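Long-range contacts in SusD-like carbohydrate binding protein BF1063 (Bacteroides fragilis NCTC 9343, PDB 3I4G), which probably binds carbohydrate at the cell outer membrane, as a SusD-like binding protein: residues P182-A186 with L227-A231; G193-A199 with N251-I255. All coordinates share one frame; numbering follows the deposited sequence.

Interaction 1: residues P182-A186 with L227-A231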
ATOM      1  N   PRO A 182     -21.898  -0.875  -9.966  1.00  9.83           N
ATOM      2  CA  PRO A 182     -21.689  -1.335 -11.341  1.00  9.21           C
ATOM      3  C   PRO A 182     -20.420  -2.136 -11.491  1.00  8.26           C
ATOM      4  O   PRO A 182     -19.417  -1.870 -10.826  1.00  9.00           O
ATOM      5  CB  PRO A 182     -21.617  -0.056 -12.172  1.00 11.25           C
ATOM      6  CG  PRO A 182     -21.742   1.099 -11.214  1.00 15.84           C
ATOM      7  CD  PRO A 182     -21.802   0.592  -9.812  1.00 11.77           C
ATOM      8  N   ARG A 183     -20.455  -3.089 -12.406  1.00  7.61           N
ATOM      9  CA  ARG A 183     -19.255  -3.840 -12.750  1.00  7.81           C
ATOM     10  C   ARG A 183     -18.263  -2.902 -13.391  1.00  8.40           C
ATOM     11  O   ARG A 183     -18.618  -1.902 -14.003  1.00  9.10           O
ATOM     12  CB  ARG A 183     -19.601  -5.021 -13.662  1.00  9.65           C
ATOM     13  CG  ARG A 183     -20.054  -4.629 -15.036  1.00  9.89           C
ATOM     14  CD  ARG A 183     -20.630  -5.819 -15.750  1.00 10.15           C
ATOM     15  NE  ARG A 183     -19.617  -6.854 -15.963  1.00 11.31           N
ATOM     16  CZ  ARG A 183     -19.880  -8.147 -16.122  1.00 12.93           C
ATOM     17  NH1 ARG A 183     -21.123  -8.618 -16.054  1.00 15.29           N
ATOM     18  NH2 ARG A 183     -18.890  -8.979 -16.370  1.00 12.65           N
ATOM     19  N   PHE A 184     -16.992  -3.274 -13.286  1.00  7.49           N
ATOM     20  CA  PHE A 184     -15.852  -2.519 -13.826  1.00  7.62           C
ATOM     21  C   PHE A 184     -16.056  -2.152 -15.293  1.00  8.73           C
ATOM     22  O   PHE A 184     -15.815  -0.988 -15.697  1.00  9.98           O
ATOM     23  CB  PHE A 184     -14.569  -3.369 -13.676  1.00  7.77           C
ATOM     24  CG  PHE A 184     -13.319  -2.694 -14.179  1.00  8.75           C
ATOM     25  CD1 PHE A 184     -12.947  -2.814 -15.518  1.00  9.63           C
ATOM     26  CD2 PHE A 184     -12.521  -1.919 -13.334  1.00  9.23           C
ATOM     27  CE1 PHE A 184     -11.793  -2.219 -15.996  1.00  9.01           C
ATOM     28  CE2 PHE A 184     -11.358  -1.327 -13.835  1.00 10.54           C
ATOM     29  CZ  PHE A 184     -11.016  -1.473 -15.184  1.00 11.15           C
ATOM     30  N   SER A 185     -16.549  -3.095 -16.105  1.00  8.55           N
ATOM     31  CA  SER A 185     -16.708  -2.819 -17.537  1.00  9.93           C
ATOM     32  C   SER A 185     -17.742  -1.722 -17.824  1.00 11.82           C
ATOM     33  O   SER A 185     -17.752  -1.163 -18.916  1.00 12.70           O
ATOM     34  CB  SER A 185     -17.058  -4.082 -18.304  1.00  9.67           C
ATOM     35  OG  SER A 185     -18.326  -4.530 -17.947  1.00 11.02           O
ATOM     36  N   ALA A 186     -18.639  -1.459 -16.878  1.00 10.42           N
ATOM     37  CA  ALA A 186     -19.664  -0.429 -17.010  1.00 11.09           C
ATOM     38  C   ALA A 186     -19.282   0.946 -16.479  1.00 12.24           C
ATOM     39  O   ALA A 186     -20.113   1.841 -16.509  1.00 15.51           O
ATOM     40  CB  ALA A 186     -20.946  -0.931 -16.297  1.00 10.11           C
ATOM     41  N   LEU A 227     -16.059 -12.687 -13.496  1.00  8.87           N
ATOM     42  CA  LEU A 227     -16.766 -11.583 -14.133  1.00  8.62           C
ATOM     43  C   LEU A 227     -16.094 -11.246 -15.465  1.00  9.02           C
ATOM     44  O   LEU A 227     -16.745 -10.868 -16.451  1.00  9.83           O
ATOM     45  CB  LEU A 227     -16.838 -10.350 -13.228  1.00  9.04           C
ATOM     46  CG  LEU A 227     -17.925 -10.384 -12.152  1.00  8.71           C
ATOM     47  CD1 LEU A 227     -17.612  -9.445 -11.010  1.00 11.02           C
ATOM     48  CD2 LEU A 227     -19.286 -10.082 -12.794  1.00 14.50           C
ATOM     49  N   GLY A 228     -14.779 -11.379 -15.514  1.00  7.85           N
ATOM     50  CA  GLY A 228     -14.086 -11.273 -16.797  1.00  9.08           C
ATOM     51  C   GLY A 228     -13.808  -9.892 -17.323  1.00  9.22           C
ATOM     52  O   GLY A 228     -13.463  -9.722 -18.482  1.00 10.85           O
ATOM     53  N   ASP A 229     -13.949  -8.877 -16.481  1.00  8.64           N
ATOM     54  CA  ASP A 229     -13.725  -7.484 -16.890  1.00  9.22           C
ATOM     55  C   ASP A 229     -12.287  -7.056 -16.752  1.00  9.39           C
ATOM     56  O   ASP A 229     -11.919  -6.000 -17.292  1.00  8.98           O
ATOM     57  CB  ASP A 229     -14.558  -6.494 -16.057  1.00  9.13           C
ATOM     58  CG  ASP A 229     -16.049  -6.689 -16.171  1.00 10.91           C
ATOM     59  OD1 ASP A 229     -16.493  -7.427 -17.045  1.00 11.50           O
ATOM     60  OD2 ASP A 229     -16.774  -6.031 -15.377  1.00  9.97           O
ATOM     61  N   ASN A 230     -11.476  -7.824 -16.010  1.00  8.52           N
ATOM     62  CA  ASN A 230     -10.128  -7.416 -15.691  1.00  8.78           C
ATOM     63  C   ASN A 230      -9.075  -8.346 -16.277  1.00  9.21           C
ATOM     64  O   ASN A 230      -9.314  -9.509 -16.570  1.00 10.72           O
ATOM     65  CB  ASN A 230     -10.024  -7.331 -14.178  1.00  9.52           C
ATOM     66  CG  ASN A 230     -10.973  -6.302 -13.604  1.00  8.77           C
ATOM     67  OD1 ASN A 230     -11.994  -6.644 -12.984  1.00 10.38           O
ATOM     68  ND2 ASN A 230     -10.679  -5.040 -13.845  1.00  8.92           N
ATOM     69  N   ALA A 231      -7.885  -7.779 -16.432  1.00  8.95           N
ATOM     70  CA  ALA A 231      -6.778  -8.498 -17.051  1.00  8.32           C
ATOM     71  C   ALA A 231      -5.488  -7.849 -16.667  1.00 10.55           C
ATOM     72  O   ALA A 231      -5.448  -6.681 -16.355  1.00 12.40           O
ATOM     73  CB  ALA A 231      -6.914  -8.467 -18.573  1.00 11.77           C
TER
HETATM   74  O   HOH W   1     -18.783  -6.786 -19.516  1.00 26.10           O

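Interaction 2: residues G193-A199 with N251-I255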
ATOM      1  N   GLY A 193     -12.297   6.505 -10.763  1.00  9.45           N
ATOM      2  CA  GLY A 193     -12.125   6.699  -9.341  1.00  9.40           C
ATOM      3  C   GLY A 193     -13.297   6.177  -8.536  1.00  8.95           C
ATOM      4  O   GLY A 193     -13.154   5.870  -7.363  1.00  9.81           O
ATOM      5  N   ARG A 194     -14.465   6.079  -9.152  1.00  9.09           N
ATOM      6  CA  ARG A 194     -15.665   5.564  -8.440  1.00  8.80           C
ATOM      7  C   ARG A 194     -15.529   4.069  -8.182  1.00 10.38           C
ATOM      8  O   ARG A 194     -14.903   3.331  -8.968  1.00  9.67           O
ATOM      9  CB  ARG A 194     -16.934   5.824  -9.236  1.00  8.74           C
ATOM     10  CG  ARG A 194     -17.225   7.278  -9.551  1.00 15.70           C
ATOM     11  CD  ARG A 194     -17.987   8.019  -8.508  1.00 16.32           C
ATOM     12  NE  ARG A 194     -19.390   7.579  -8.335  1.00 11.21           N
ATOM     13  CZ  ARG A 194     -20.444   7.981  -9.035  1.00 11.80           C
ATOM     14  NH1 ARG A 194     -20.331   8.751 -10.099  1.00 15.25           N
ATOM     15  NH2 ARG A 194     -21.637   7.512  -8.726  1.00 12.65           N
ATOM     16  N   ALA A 195     -16.094   3.607  -7.076  1.00  8.83           N
ATOM     17  CA  ALA A 195     -16.041   2.187  -6.686  1.00  9.93           C
ATOM     18  C   ALA A 195     -16.906   1.282  -7.555  1.00  9.72           C
ATOM     19  O   ALA A 195     -18.071   1.557  -7.746  1.00 10.60           O
ATOM     20  CB  ALA A 195     -16.455   2.013  -5.212  1.00 10.22           C
ATOM     21  N   CYS A 196     -16.312   0.218  -8.076  1.00  9.17           N
ATOM     22  CA  CYS A 196     -17.047  -0.777  -8.816  1.00  8.45           C
ATOM     23  C   CYS A 196     -17.271  -2.060  -8.005  1.00  8.74           C
ATOM     24  O   CYS A 196     -16.709  -2.248  -6.935  1.00  8.53           O
ATOM     25  CB  CYS A 196     -16.335  -1.108 -10.135  1.00  8.77           C
ATOM     26  SG  CYS A 196     -14.807  -1.991  -9.978  1.00  9.89           S
ATOM     27  N   LYS A 197     -18.095  -2.941  -8.543  1.00  8.31           N
ATOM     28  CA  LYS A 197     -18.414  -4.210  -7.936  1.00  8.05           C
ATOM     29  C   LYS A 197     -17.145  -4.942  -7.519  1.00  8.63           C
ATOM     30  O   LYS A 197     -17.006  -5.432  -6.404  1.00  7.96           O
ATOM     31  CB  LYS A 197     -19.219  -5.044  -8.956  1.00  8.30           C
ATOM     32  CG  LYS A 197     -19.651  -6.397  -8.477  1.00  9.01           C
ATOM     33  CD  LYS A 197     -20.484  -7.160  -9.525  1.00 11.10           C
ATOM     34  CE  LYS A 197     -21.706  -6.418 -10.051  1.00 12.20           C
ATOM     35  NZ  LYS A 197     -22.710  -6.245  -8.957  1.00 14.93           N
ATOM     36  N   GLN A 198     -16.202  -5.032  -8.447  1.00  9.17           N
ATOM     37  CA  GLN A 198     -14.934  -5.722  -8.192  1.00  8.35           C
ATOM     38  C   GLN A 198     -14.101  -5.080  -7.094  1.00  8.39           C
ATOM     39  O   GLN A 198     -13.337  -5.796  -6.426  1.00  8.70           O
ATOM     40  CB  GLN A 198     -14.127  -5.827  -9.493  1.00  8.79           C
ATOM     41  CG  GLN A 198     -14.720  -6.788 -10.522  1.00  8.49           C
ATOM     42  CD  GLN A 198     -15.686  -6.144 -11.505  1.00  7.93           C
ATOM     43  OE1 GLN A 198     -16.333  -5.090 -11.222  1.00  8.52           O
ATOM     44  NE2 GLN A 198     -15.774  -6.752 -12.704  1.00  9.02           N
ATOM     45  N   ALA A 199     -14.186  -3.765  -6.900  1.00  8.58           N
ATOM     46  CA  ALA A 199     -13.484  -3.118  -5.773  1.00  8.03           C
ATOM     47  C   ALA A 199     -14.044  -3.628  -4.452  1.00  8.28           C
ATOM     48  O   ALA A 199     -13.285  -3.981  -3.526  1.00  8.51           O
ATOM     49  CB  ALA A 199     -13.576  -1.581  -5.869  1.00  9.71           C
ATOM     50  N   ASN A 251      -6.146  -1.975 -13.036  1.00  8.73           N
ATOM     51  CA  ASN A 251      -6.341  -1.112 -11.870  1.00  8.36           C
ATOM     52  C   ASN A 251      -7.843  -1.009 -11.579  1.00  9.28           C
ATOM     53  O   ASN A 251      -8.565  -0.273 -12.214  1.00  9.12           O
ATOM     54  CB  ASN A 251      -5.702   0.260 -12.082  1.00  8.38           C
ATOM     55  CG  ASN A 251      -4.185   0.212 -12.068  1.00  8.45           C
ATOM     56  OD1 ASN A 251      -3.585  -0.740 -11.545  1.00  8.68           O
ATOM     57  ND2 ASN A 251      -3.555   1.225 -12.668  1.00  8.45           N
ATOM     58  N   ILE A 252      -8.275  -1.781 -10.599  1.00  8.08           N
ATOM     59  CA  ILE A 252      -9.688  -1.927 -10.231  1.00  9.39           C
ATOM     60  C   ILE A 252     -10.160  -0.753  -9.399  1.00 10.47           C
ATOM     61  O   ILE A 252     -11.232  -0.214  -9.649  1.00  9.46           O
ATOM     62  CB  ILE A 252      -9.890  -3.254  -9.500  1.00  8.26           C
ATOM     63  CG1 ILE A 252      -9.748  -4.409 -10.494  1.00  8.66           C
ATOM     64  CG2 ILE A 252     -11.276  -3.322  -8.825  1.00  9.91           C
ATOM     65  CD1 ILE A 252      -9.567  -5.804  -9.865  1.00  9.93           C
ATOM     66  N   PHE A 253      -9.370  -0.380  -8.396  1.00  8.33           N
ATOM     67  CA  PHE A 253      -9.679   0.753  -7.510  1.00  9.22           C
ATOM     68  C   PHE A 253      -8.392   1.541  -7.345  1.00  8.42           C
ATOM     69  O   PHE A 253      -7.340   0.957  -7.108  1.00  8.36           O
ATOM     70  CB  PHE A 253     -10.282   0.293  -6.169  1.00  8.78           C
ATOM     71  CG  PHE A 253     -10.807   1.429  -5.325  1.00  9.42           C
ATOM     72  CD1 PHE A 253     -11.918   2.143  -5.713  1.00 11.06           C
ATOM     73  CD2 PHE A 253     -10.190   1.784  -4.139  1.00 10.66           C
ATOM     74  CE1 PHE A 253     -12.351   3.236  -4.977  1.00 12.30           C
ATOM     75  CE2 PHE A 253     -10.657   2.870  -3.392  1.00 10.70           C
ATOM     76  CZ  PHE A 253     -11.717   3.588  -3.816  1.00 11.35           C
ATOM     77  N   TYR A 254      -8.469   2.857  -7.415  1.00  8.54           N
ATOM     78  CA  TYR A 254      -7.291   3.714  -7.406  1.00  8.63           C
ATOM     79  C   TYR A 254      -7.645   5.104  -6.969  1.00  8.42           C
ATOM     80  O   TYR A 254      -8.842   5.493  -6.928  1.00  8.73           O
ATOM     81  CB  TYR A 254      -6.674   3.745  -8.817  1.00  9.61           C
ATOM     82  CG  TYR A 254      -7.658   4.028  -9.915  1.00  8.81           C
ATOM     83  CD1 TYR A 254      -8.093   5.338 -10.163  1.00  9.32           C
ATOM     84  CD2 TYR A 254      -8.167   2.999 -10.709  1.00 10.07           C
ATOM     85  CE1 TYR A 254      -9.024   5.587 -11.203  1.00 10.27           C
ATOM     86  CE2 TYR A 254      -9.056   3.248 -11.720  1.00 10.41           C
ATOM     87  CZ  TYR A 254      -9.476   4.526 -11.971  1.00  9.90           C
ATOM     88  OH  TYR A 254     -10.398   4.761 -12.993  1.00 11.43           O
ATOM     89  N   ILE A 255      -6.614   5.891  -6.657  1.00  8.73           N
ATOM     90  CA  ILE A 255      -6.753   7.312  -6.372  1.00  7.93           C
ATOM     91  C   ILE A 255      -6.108   8.090  -7.511  1.00  8.99           C
ATOM     92  O   ILE A 255      -4.916   7.910  -7.790  1.00  9.60           O
ATOM     93  CB  ILE A 255      -6.088   7.714  -5.041  1.00  8.42           C
ATOM     94  CG1 ILE A 255      -6.441   6.782  -3.878  1.00  9.94           C
ATOM     95  CG2 ILE A 255      -6.462   9.154  -4.749  1.00 10.17           C
ATOM     96  CD1 ILE A 255      -7.967   6.615  -3.612  1.00  9.87           C
TER
HETATM   97  O   HOH W   2     -10.929   7.069  -6.147  1.00  9.46           O
HETATM   98  O   HOH W   3     -13.477   0.861  -8.529  1.00  9.57           O

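Interaction 1: residues P182-A186 with L227-A231
Arg-183 crosses Asp-229 at about a right angle and grips its carboxylate side-on in a salt bridge, one nitrogen to each oxygen. NE reaches Asp-229 OD2 at 3.0 Å in a nearly straight bond on the syn lone pair, while NH2 meets Asp-229 OD1 at 2.9 Å from the syn side but well out of the carboxylate plane. The two flat groups are therefore not coplanar but turned 41° apart. A bend at chi3 (-64°) swings the end of the arginine chain round to this side-on approach. Leu-227 CD2 lies over one guanidinium face, offset toward its rim and 3.8 Å from Arg-183 NH2; on the opposite face is a water that bonds Ser-185 OG and, weakly, Asp-229 OD1.

Asp-229 OD2 has a second donor within the contact, the backbone N of Ser-185 at 3.0 Å, which comes from above the carboxylate plane. A third, Gln-198 NE2 of helix 197-211, lies outside the two segments. Next along the chain, Asn-230 sets its ND2 over the centre of the Phe-184 ring, 3.5 Å from Phe-184 CG, with amide and ring planes 63° apart. Phe-184 CG stands anti to the backbone N, which puts one ring face under Asn-230 ND2. The amide's polar partner lies elsewhere: ND2 donates to the carbonyl of Lys-249.

Gly-228, with positive phi, ends helix 214-227 and lets the chain turn into Asp-229. The contact thus ties the short 3-10 turn at 184-186 to the C-terminal end of that helix near the protein surface. With three donors on OD2 and a two-point grip by arginine, the carboxylate is fixed in both position and rotation, and this surrounding of donors would be expected to keep it ionised.

Interaction 2: residues G193-A199 with N251-I255
The loop 193-196 and first turn of helix 197-211 run past the bend at Phe-253, with Ala-199 CA 5.7 Å from Phe-253 CA and Gly-193 CA 6.0 Å from Tyr-254 CA. Ile-252 presses its CG2 methyl against the start of the helix, 3.5 Å from Ala-199 N and 3.9 Å from Cys-196 SG. With chi1 at -71°, CG2 stands anti to the Ile-252 backbone N and is the branch that meets the helix. Cys-196 is the N-cap residue, its sulfur accepting a weak capping bond from Ala-199 N. Ala-199 CB rests on Phe-253 CB at 3.8 Å, and farther out Phe-253 CE1 comes within 3.6 Å of Gly-193 O. Phe-127 and Trp-48 pack edge-to-face with the same ring. The Tyr-254 ring reaches Gly-193, its CE1 3.4 Å from the glycine N.

Ile-252 and Phe-253 both face Ile-385, forming a classic beta bulge against strand 380-386. Two waters carry the clear polar links across the contact. One donates to Gly-193 O and Tyr-254 O; the other, lying in the plane of the Phe-253 ring at its edge, donates to Arg-194 O and to Ile-252 O (2.7 Å) and accepts from Cys-196 N. The helix start is thus joined to the bulged strand by apolar side chains, while the waters bridge backbone groups that make no clear direct hydrogen bond across the contact.

How the interactions relate
Interactions 1 and 2 lie side by side, their centres about 10 Å apart, and their segments alternate along the chain. Gln-198 joins them: its OE1 is 2.8 Å from Phe-184 N, a probable hydrogen bond, and the other end of the same amide serves the carboxylate of interaction 1. A second probable bond, 2.8 Å from Lys-197 N to Pro-182 O, ties the first turn of helix 197-211 to the 182-186 loop, and Phe-184 CE2 packs 3.4 Å from Asn-251 O. Interaction 1 lies near the surface and interaction 2 is buried. A 1,2-ethanediol molecule, probably from crystallisation, sits about 6 Å from the Phe-253 side chain; it does not identify a carbohydrate site.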